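Long-range contacts in zona pellucida sperm-binding protein 1,Zona pellucida sperm-binding protein 1 (Gallus gallus, PDB 6GF7), which probably helps form the extracellular coat of the egg and acts in fertilization, and is represented here by its zinc-binding Ig-like domain: residues 28-33 against 90-95; 19-24 against 63-68; 83-88 against 102-107. The protein carries 2 engineered substitutions. All coordinates share one frame; numbering follows the deposited sequence.

In the fold
Followed from the N terminus, the chain first opens interaction 2 at residues 19-24, then interaction 1 at 28-33. Interaction 2 closes at 63-68, interaction 3 opens at 83-88, and the second halves of interactions 1 and 3 follow at 90-95 and 102-107. Interaction 1 therefore crosses both of the others, whereas interactions 2 and 3 stand in series. Interaction 2 belongs to a four-stranded antiparallel sheet; interactions 1 and 3 both reach a second sheet, in which strands 30-36 and 80-90 are neighbours. Side chains join the two sheets: Phe33 packs on Leu21 and Phe65, Met19 on Met104, and Leu21 on Val85 and Leu87.

Interaction 1 (28-33 against 90-95); sequences GRTVHF and MLLSGV. With ZN (zinc ion), chain F.
A zinc site and an antiparallel bridge between strands 30-36 and 80-90 come together where Thr30 and His32 meet Met90. Thr30 and Met90 form a hydrogen-bonded pair: Thr30 N donates to Met90 O at 2.8 Å, and Met90 N returns a bond to Thr30 O at 2.7 Å. The first of these is almost straight, with 173° at the hydrogen. Beyond this pair the chain leaves the bridge in a type I turn from Leu91 to Gly94, closed by a bond from Gly94 N to Leu91 O.

The thioether of Met90 lies over one face of the His32 imidazole. Its SD is 3.9 Å from the ring centroid, a Met-aromatic contact, and CE follows at 4.1 Å as a CH-pi contact on the same face. The bend of the methionine chain at its last torsion (chi3 50°) brings this methyl back above CE1 and NE2. The metal instead approaches His32 at ND1, which binds the zinc ion at 2.1 Å. Waters 1 and 2 are further ligands, and Glu44 completes the site; the thioether thus packs on the face of a ring whose ND1 binds the metal.

Nearer the turn, Arg29 and Leu91 run side by side, with Leu91 CD2 3.4 Å from Arg29 NE and also beside Arg29 CG. Leu92 folds back so that its CG lies 3.6 Å from Gly28 O, while Thr30 CG2 lies alongside the Met90 side chain, nearest to O and CB of that residue.

This is a surface contact at one end of the domain. Val31 turns from it to pack on Leu87 of strand 80-90 and Leu63 of strand 63-68, while Met90 also touches Val96 on strand 96-106.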
loop_
_atom_site.group_PDB
_atom_site.type_symbol
_atom_site.label_atom_id
_atom_site.label_comp_id
_atom_site.label_asym_id
_atom_site.label_seq_id
_atom_site.Cartn_x
_atom_site.Cartn_y
_atom_site.Cartn_z
ATOM N N GLY A 28 -15.831 9.824 -22.034
ATOM C CA GLY A 28 -16.418 9.990 -20.715
ATOM C C GLY A 28 -16.030 8.922 -19.713
ATOM O O GLY A 28 -16.835 8.578 -18.839
ATOM N N ARG A 29 -14.831 8.362 -19.833
ATOM C CA ARG A 29 -14.324 7.403 -18.861
ATOM C C ARG A 29 -13.409 8.102 -17.868
ATOM O O ARG A 29 -13.034 9.263 -18.038
ATOM C CB ARG A 29 -13.558 6.278 -19.560
ATOM C CG ARG A 29 -14.397 5.349 -20.398
ATOM C CD ARG A 29 -13.528 4.283 -21.039
ATOM N NE ARG A 29 -14.325 3.272 -21.726
ATOM C CZ ARG A 29 -13.829 2.150 -22.238
ATOM N NH1 ARG A 29 -12.533 1.892 -22.142
ATOM N NH2 ARG A 29 -14.630 1.281 -22.839
ATOM N N THR A 30 -13.060 7.380 -16.807
ATOM C CA THR A 30 -12.123 7.890 -15.818
ATOM C C THR A 30 -11.131 6.799 -15.440
ATOM O O THR A 30 -11.291 5.621 -15.781
ATOM C CB THR A 30 -12.843 8.412 -14.571
ATOM O OG1 THR A 30 -11.876 8.933 -13.651
ATOM C CG2 THR A 30 -13.630 7.295 -13.902
ATOM N N VAL A 31 -10.088 7.208 -14.723
ATOM C CA VAL A 31 -9.002 6.328 -14.320
ATOM C C VAL A 31 -8.867 6.400 -12.808
ATOM O O VAL A 31 -8.924 7.485 -12.219
ATOM C CB VAL A 31 -7.670 6.720 -15.000
ATOM C CG1 VAL A 31 -6.537 5.800 -14.564
ATOM C CG2 VAL A 31 -7.812 6.716 -16.514
ATOM N N HIS A 32 -8.712 5.242 -12.182
ATOM C CA HIS A 32 -8.347 5.142 -10.778
ATOM C C HIS A 32 -6.969 4.499 -10.697
ATOM O O HIS A 32 -6.712 3.492 -11.366
ATOM C CB HIS A 32 -9.380 4.342 -9.987
ATOM C CG HIS A 32 -10.614 5.121 -9.661
ATOM N ND1 HIS A 32 -11.514 4.726 -8.694
ATOM C CD2 HIS A 32 -11.111 6.264 -10.190
ATOM C CE1 HIS A 32 -12.503 5.598 -8.632
ATOM N NE2 HIS A 32 -12.286 6.539 -9.534
ATOM N N PHE A 33 -6.078 5.101 -9.921
ATOM C CA PHE A 33 -4.714 4.616 -9.797
ATOM C C PHE A 33 -4.574 3.717 -8.571
ATOM O O PHE A 33 -5.118 4.006 -7.500
ATOM C CB PHE A 33 -3.746 5.787 -9.691
ATOM C CG PHE A 33 -3.722 6.657 -10.913
ATOM C CD1 PHE A 33 -4.628 7.694 -11.039
ATOM C CD2 PHE A 33 -2.825 6.432 -11.940
ATOM C CE1 PHE A 33 -4.621 8.507 -12.150
ATOM C CE2 PHE A 33 -2.817 7.242 -13.060
ATOM C CZ PHE A 33 -3.717 8.279 -13.166
ATOM N N MET A 90 -12.163 3.126 -16.157
ATOM C CA MET A 90 -13.467 2.902 -15.551
ATOM C C MET A 90 -14.546 3.749 -16.202
ATOM O O MET A 90 -14.313 4.904 -16.574
ATOM C CB MET A 90 -13.445 3.236 -14.062
ATOM C CG MET A 90 -13.031 2.107 -13.158
ATOM S SD MET A 90 -12.965 2.715 -11.469
ATOM C CE MET A 90 -14.550 3.533 -11.327
ATOM N N LEU A 91 -15.735 3.167 -16.314
ATOM C CA LEU A 91 -16.906 3.942 -16.672
ATOM C C LEU A 91 -17.441 4.622 -15.414
ATOM O O LEU A 91 -17.112 4.241 -14.289
ATOM C CB LEU A 91 -17.981 3.054 -17.301
ATOM C CG LEU A 91 -17.586 2.119 -18.450
ATOM C CD1 LEU A 91 -18.794 1.319 -18.892
ATOM C CD2 LEU A 91 -17.022 2.888 -19.624
ATOM N N LEU A 92 -18.284 5.634 -15.612
ATOM C CA LEU A 92 -18.825 6.350 -14.464
ATOM C C LEU A 92 -19.746 5.484 -13.614
ATOM O O LEU A 92 -20.105 5.894 -12.505
ATOM C CB LEU A 92 -19.558 7.610 -14.921
ATOM C CG LEU A 92 -18.718 8.536 -15.797
ATOM C CD1 LEU A 92 -19.459 9.833 -16.069
ATOM C CD2 LEU A 92 -17.356 8.800 -15.173
ATOM N N SER A 93 -20.143 4.310 -14.104
ATOM C CA SER A 93 -20.890 3.373 -13.277
ATOM C C SER A 93 -20.009 2.662 -12.260
ATOM O O SER A 93 -20.539 2.044 -11.331
ATOM C CB SER A 93 -21.578 2.329 -14.150
ATOM O OG SER A 93 -20.621 1.522 -14.814
ATOM N N GLY A 94 -18.686 2.718 -12.426
ATOM C CA GLY A 94 -17.764 2.069 -11.517
ATOM C C GLY A 94 -17.146 0.778 -12.011
ATOM O O GLY A 94 -16.401 0.145 -11.257
ATOM N N VAL A 95 -17.432 0.361 -13.236
ATOM C CA VAL A 95 -16.918 -0.898 -13.762
ATOM C C VAL A 95 -15.568 -0.652 -14.420
ATOM O O VAL A 95 -15.351 0.380 -15.067
ATOM C CB VAL A 95 -17.924 -1.517 -14.750
ATOM C CG1 VAL A 95 -17.445 -2.877 -15.237
ATOM C CG2 VAL A 95 -19.272 -1.626 -14.091
HETATM ZN ZN ZN F . -11.328 3.020 -7.522
HETATM O O HOH W 1 -11.237 0.988 -8.326
HETATM O O HOH W 2 -12.773 3.701 -6.022
#

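Interaction 2 (19-24 against 63-68); sequences MQLLAY and LIFSAG
Gln20 meets Ser66 and Ile64 on one face of an antiparallel pair formed by strands 18-24 and 63-68. From CB, which leaves the sheet on the same face as the side chain of Ser66, the first torsion sets CG anti to the carbonyl carbon, beside the backbone N, and the chain runs on extended. CG passes 3.8 Å from Ser66 OG. CD then comes 4.1 Å from Ile64 CG2, and the tip, NE2, donates a hydrogen bond of 3.2 Å to Ser66 OG. That bond is bent, 139° at the hydrogen, and the hydroxyl oxygen sits 29° out of the amide plane, so it is probably weaker than the backbone bonds. A leucine here would probably leave Ser66 OG without its amide donor.

On the same face Leu22 lies alongside Ile64, its CD2 touching CG1 at 3.5 Å. The reverse face carries Met19, Leu21, Ala23, Leu63, Phe65 and Ala67; there Leu21 CB approaches Phe65 CD2 at the ring edge, at 4.1 Å. Between the two faces, in the backbone, three hydrogen-bonded pairs, Met19-Ala67, Leu21-Phe65 and Ala23-Leu63, contribute two bonds each, such as Phe65 N to Leu21 O at 2.8 Å.

The segments run 164° apart in direction, in the middle of a four-stranded sheet: strand 9-14 pairs with 18-24 on one flank, and strand 53-57 with 63-68 on the other. From the Leu21 and Phe65 face, side chains reach Phe33 of strand 30-36 and Met104 of strand 96-106.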
loop_
_atom_site.group_PDB
_atom_site.type_symbol
_atom_site.label_atom_id
_atom_site.label_comp_id
_atom_site.label_asym_id
_atom_site.label_seq_id
_atom_site.Cartn_x
_atom_site.Cartn_y
_atom_site.Cartn_z
ATOM N N MET A 19 7.499 12.527 -9.686
ATOM C CA MET A 19 7.116 12.144 -11.032
ATOM C C MET A 19 5.601 12.252 -11.185
ATOM O O MET A 19 4.847 12.218 -10.206
ATOM C CB MET A 19 7.633 10.741 -11.359
ATOM C CG MET A 19 7.332 9.718 -10.284
ATOM S SD MET A 19 8.328 8.235 -10.496
ATOM C CE MET A 19 8.032 7.411 -8.931
ATOM N N GLN A 20 5.166 12.418 -12.431
ATOM C CA GLN A 20 3.759 12.592 -12.769
ATOM C C GLN A 20 3.339 11.523 -13.761
ATOM O O GLN A 20 4.052 11.256 -14.734
ATOM C CB GLN A 20 3.492 13.974 -13.362
ATOM C CG GLN A 20 3.668 15.091 -12.364
ATOM C CD GLN A 20 2.929 16.345 -12.765
ATOM O OE1 GLN A 20 2.915 16.721 -13.939
ATOM N NE2 GLN A 20 2.299 17.000 -11.790
ATOM N N LEU A 21 2.186 10.917 -13.518
ATOM C CA LEU A 21 1.630 9.915 -14.415
ATOM C C LEU A 21 0.356 10.498 -15.012
ATOM O O LEU A 21 -0.591 10.817 -14.285
ATOM C CB LEU A 21 1.358 8.609 -13.666
ATOM C CG LEU A 21 0.679 7.475 -14.430
ATOM C CD1 LEU A 21 1.404 7.198 -15.734
ATOM C CD2 LEU A 21 0.633 6.229 -13.560
ATOM N N LEU A 22 0.350 10.659 -16.331
ATOM C CA LEU A 22 -0.756 11.284 -17.040
ATOM C C LEU A 22 -1.536 10.239 -17.815
ATOM O O LEU A 22 -0.960 9.473 -18.593
ATOM C CB LEU A 22 -0.255 12.369 -17.993
ATOM C CG LEU A 22 0.580 13.493 -17.386
ATOM C CD1 LEU A 22 0.893 14.512 -18.446
ATOM C CD2 LEU A 22 -0.175 14.153 -16.277
ATOM N N ALA A 23 -2.843 10.236 -17.625
ATOM C CA ALA A 23 -3.732 9.347 -18.347
ATOM C C ALA A 23 -4.817 10.194 -18.987
ATOM O O ALA A 23 -5.326 11.137 -18.371
ATOM C CB ALA A 23 -4.344 8.289 -17.425
ATOM N N TYR A 24 -5.139 9.882 -20.238
ATOM C CA TYR A 24 -6.184 10.585 -20.977
ATOM C C TYR A 24 -7.264 9.583 -21.355
ATOM O O TYR A 24 -7.183 8.939 -22.413
ATOM C CB TYR A 24 -5.604 11.267 -22.213
ATOM C CG TYR A 24 -4.552 12.294 -21.885
ATOM C CD1 TYR A 24 -4.902 13.617 -21.630
ATOM C CD2 TYR A 24 -3.211 11.946 -21.811
ATOM C CE1 TYR A 24 -3.944 14.568 -21.324
ATOM C CE2 TYR A 24 -2.240 12.893 -21.502
ATOM C CZ TYR A 24 -2.615 14.202 -21.261
ATOM O OH TYR A 24 -1.663 15.152 -20.956
ATOM N N LEU A 63 -6.079 12.871 -16.467
ATOM C CA LEU A 63 -6.020 12.581 -15.040
ATOM C C LEU A 63 -4.563 12.441 -14.628
ATOM O O LEU A 63 -3.815 11.665 -15.231
ATOM C CB LEU A 63 -6.799 11.308 -14.714
ATOM C CG LEU A 63 -8.259 11.406 -15.148
ATOM C CD1 LEU A 63 -8.902 10.053 -15.158
ATOM C CD2 LEU A 63 -9.011 12.324 -14.218
ATOM N N ILE A 64 -4.166 13.192 -13.606
ATOM C CA ILE A 64 -2.776 13.292 -13.182
ATOM C C ILE A 64 -2.596 12.582 -11.847
ATOM O O ILE A 64 -3.309 12.874 -10.879
ATOM C CB ILE A 64 -2.338 14.757 -13.059
ATOM C CG1 ILE A 64 -2.721 15.530 -14.319
ATOM C CG2 ILE A 64 -0.835 14.831 -12.815
ATOM C CD1 ILE A 64 -2.641 17.027 -14.153
ATOM N N PHE A 65 -1.633 11.673 -11.790
ATOM C CA PHE A 65 -1.182 11.094 -10.532
ATOM C C PHE A 65 0.244 11.580 -10.296
ATOM O O PHE A 65 1.155 11.252 -11.063
ATOM C CB PHE A 65 -1.270 9.570 -10.555
ATOM C CG PHE A 65 -0.528 8.906 -9.423
ATOM C CD1 PHE A 65 -0.857 9.165 -8.104
ATOM C CD2 PHE A 65 0.475 7.991 -9.680
ATOM C CE1 PHE A 65 -0.173 8.549 -7.066
ATOM C CE2 PHE A 65 1.152 7.370 -8.648
ATOM C CZ PHE A 65 0.824 7.648 -7.339
ATOM N N SER A 66 0.432 12.366 -9.242
ATOM C CA SER A 66 1.742 12.865 -8.860
ATOM C C SER A 66 2.249 12.037 -7.694
ATOM O O SER A 66 1.482 11.690 -6.794
ATOM C CB SER A 66 1.690 14.337 -8.440
ATOM O OG SER A 66 1.184 15.175 -9.457
ATOM N N ALA A 67 3.548 11.744 -7.700
ATOM C CA ALA A 67 4.179 11.024 -6.599
ATOM C C ALA A 67 5.546 11.634 -6.362
ATOM O O ALA A 67 6.364 11.696 -7.282
ATOM C CB ALA A 67 4.311 9.528 -6.898
ATOM N N GLY A 68 5.790 12.087 -5.137
ATOM C CA GLY A 68 7.112 12.573 -4.797
ATOM C C GLY A 68 8.102 11.425 -4.709
ATOM O O GLY A 68 7.775 10.324 -4.262
#

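Interaction 3 (83-88 against 102-107); sequences LRVQLE and VQMTCP. Engineered in segment 102-107: Gln103 (natural residue Asn). With ZN (zinc ion), chain G.
The beta hairpin of strands 80-90 and 96-106 pairs Leu83 with Met104, Arg84 with Gln103 and Val85 with Val102. Four backbone bonds fix this antiparallel register. Leu83 N reaches Met104 O at 2.9 Å and Val85 N reaches Val102 O at 2.8 Å, each with its reciprocal partner, and the bond from Val102 N to Val85 O is nearly straight at 178°.

On the face turned into the domain, Val102 CG1 stands 3.9 Å from Val85 CB and also borders Leu87 CG at 4.3 Å. It gets there because CG1 lies between the backbone N and the carbonyl carbon (chi1 54°). Two residues on, on the same face, Met104 SD lies 4.2 Å from Val85 CG2.

On the other face Arg84 and the engineered Gln103 cross, with the amide carbon CD over one face of the guanidinium and the two planes 39° apart. Arg84 NH2 is 3.2 Å from Gln103 OE1, but the angle is too poor for a hydrogen bond.

Farther along strand 80-90, Glu88 grips a zinc ion with both carboxylate oxygens, OE1 and OE2, and Lys34 and water 3 are also ligands. At the other end Cys106 is disulfide-bonded to Cys14. Strand 30-36 pairs with strand 80-90 on the side away from 96-106, while Tyr10 and Tyr12 of strand 9-14 and Met19 of strand 18-24 pack against the apolar face.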
loop_
_atom_site.group_PDB
_atom_site.type_symbol
_atom_site.label_atom_id
_atom_site.label_comp_id
_atom_site.label_asym_id
_atom_site.label_seq_id
_atom_site.Cartn_x
_atom_site.Cartn_y
_atom_site.Cartn_z
ATOM N N LEU A 83 8.205 3.003 -9.020
ATOM C CA LEU A 83 6.846 2.841 -8.522
ATOM C C LEU A 83 6.060 2.062 -9.563
ATOM O O LEU A 83 6.021 2.453 -10.736
ATOM C CB LEU A 83 6.189 4.195 -8.244
ATOM C CG LEU A 83 4.875 4.171 -7.469
ATOM C CD1 LEU A 83 5.109 3.560 -6.111
ATOM C CD2 LEU A 83 4.323 5.584 -7.317
ATOM N N ARG A 84 5.438 0.966 -9.139
ATOM C CA ARG A 84 4.634 0.147 -10.035
ATOM C C ARG A 84 3.175 0.517 -9.812
ATOM O O ARG A 84 2.674 0.435 -8.686
ATOM C CB ARG A 84 4.879 -1.339 -9.786
ATOM C CG ARG A 84 4.208 -2.253 -10.795
ATOM C CD ARG A 84 4.415 -3.721 -10.435
ATOM N NE ARG A 84 5.816 -4.115 -10.537
ATOM C CZ ARG A 84 6.430 -4.398 -11.682
ATOM N NH1 ARG A 84 5.768 -4.322 -12.830
ATOM N NH2 ARG A 84 7.710 -4.749 -11.685
ATOM N N VAL A 85 2.491 0.897 -10.884
ATOM C CA VAL A 85 1.146 1.444 -10.791
ATOM C C VAL A 85 0.226 0.680 -11.725
ATOM O O VAL A 85 0.599 0.359 -12.859
ATOM C CB VAL A 85 1.133 2.947 -11.141
ATOM C CG1 VAL A 85 -0.287 3.479 -11.159
ATOM C CG2 VAL A 85 2.015 3.736 -10.176
ATOM N N GLN A 86 -0.978 0.387 -11.246
ATOM C CA GLN A 86 -2.032 -0.171 -12.076
ATOM C C GLN A 86 -3.015 0.939 -12.421
ATOM O O GLN A 86 -3.467 1.673 -11.534
ATOM C CB GLN A 86 -2.750 -1.317 -11.365
ATOM C CG GLN A 86 -3.837 -1.971 -12.200
ATOM C CD GLN A 86 -4.589 -3.053 -11.443
ATOM O OE1 GLN A 86 -4.715 -3.001 -10.221
ATOM N NE2 GLN A 86 -5.083 -4.046 -12.169
ATOM N N LEU A 87 -3.344 1.060 -13.703
ATOM C CA LEU A 87 -4.352 2.003 -14.167
ATOM C C LEU A 87 -5.630 1.220 -14.410
ATOM O O LEU A 87 -5.627 0.241 -15.161
ATOM C CB LEU A 87 -3.926 2.705 -15.453
ATOM C CG LEU A 87 -2.513 3.261 -15.513
ATOM C CD1 LEU A 87 -2.261 3.900 -16.862
ATOM C CD2 LEU A 87 -2.330 4.250 -14.422
ATOM N N GLU A 88 -6.704 1.629 -13.762
ATOM C CA GLU A 88 -8.011 1.028 -13.973
ATOM C C GLU A 88 -8.836 2.021 -14.782
ATOM O O GLU A 88 -9.238 3.069 -14.265
ATOM C CB GLU A 88 -8.664 0.662 -12.643
ATOM C CG GLU A 88 -8.139 -0.668 -12.097
ATOM C CD GLU A 88 -8.912 -1.188 -10.895
ATOM O OE1 GLU A 88 -9.560 -0.384 -10.190
ATOM O OE2 GLU A 88 -8.870 -2.415 -10.651
ATOM N N VAL A 102 1.924 -0.205 -15.292
ATOM C CA VAL A 102 3.026 0.646 -15.708
ATOM C C VAL A 102 4.026 0.711 -14.567
ATOM O O VAL A 102 3.644 0.815 -13.394
ATOM C CB VAL A 102 2.557 2.059 -16.114
ATOM C CG1 VAL A 102 1.750 2.697 -14.996
ATOM C CG2 VAL A 102 3.750 2.934 -16.492
ATOM N N GLN A 103 5.306 0.639 -14.904
ATOM C CA GLN A 103 6.374 0.749 -13.920
ATOM C C GLN A 103 7.083 2.067 -14.173
ATOM O O GLN A 103 7.773 2.225 -15.183
ATOM C CB GLN A 103 7.354 -0.419 -14.001
ATOM C CG GLN A 103 8.360 -0.424 -12.857
ATOM C CD GLN A 103 9.314 -1.598 -12.906
ATOM O OE1 GLN A 103 9.591 -2.224 -11.883
ATOM N NE2 GLN A 103 9.834 -1.896 -14.091
ATOM N N MET A 104 6.931 2.999 -13.244
ATOM C CA MET A 104 7.513 4.320 -13.392
ATOM C C MET A 104 8.909 4.293 -12.793
ATOM O O MET A 104 9.072 4.046 -11.593
ATOM C CB MET A 104 6.654 5.374 -12.702
ATOM C CG MET A 104 5.243 5.452 -13.208
ATOM S SD MET A 104 4.324 6.571 -12.161
ATOM C CE MET A 104 5.192 8.098 -12.469
ATOM N N THR A 105 9.908 4.524 -13.635
ATOM C CA THR A 105 11.298 4.540 -13.218
ATOM C C THR A 105 11.862 5.923 -13.488
ATOM O O THR A 105 11.760 6.426 -14.611
ATOM C CB THR A 105 12.101 3.481 -13.964
ATOM O OG1 THR A 105 11.432 2.220 -13.848
ATOM C CG2 THR A 105 13.489 3.365 -13.374
ATOM N N CYS A 106 12.449 6.538 -12.460
ATOM C CA CYS A 106 13.019 7.866 -12.602
ATOM C C CYS A 106 14.332 7.966 -11.840
ATOM O O CYS A 106 14.438 7.453 -10.717
ATOM C CB CYS A 106 12.059 8.956 -12.116
ATOM S SG CYS A 106 10.551 9.082 -13.077
ATOM N N PRO A 107 15.353 8.617 -12.424
ATOM C CA PRO A 107 15.342 9.168 -13.786
ATOM C C PRO A 107 15.273 8.085 -14.864
ATOM O O PRO A 107 15.494 6.910 -14.560
ATOM C CB PRO A 107 16.671 9.923 -13.865
ATOM C CG PRO A 107 17.540 9.260 -12.856
ATOM C CD PRO A 107 16.625 8.886 -11.735
HETATM ZN ZN ZN G . -10.280 -2.072 -9.028
HETATM O O HOH W 3 -10.288 -4.094 -9.859
#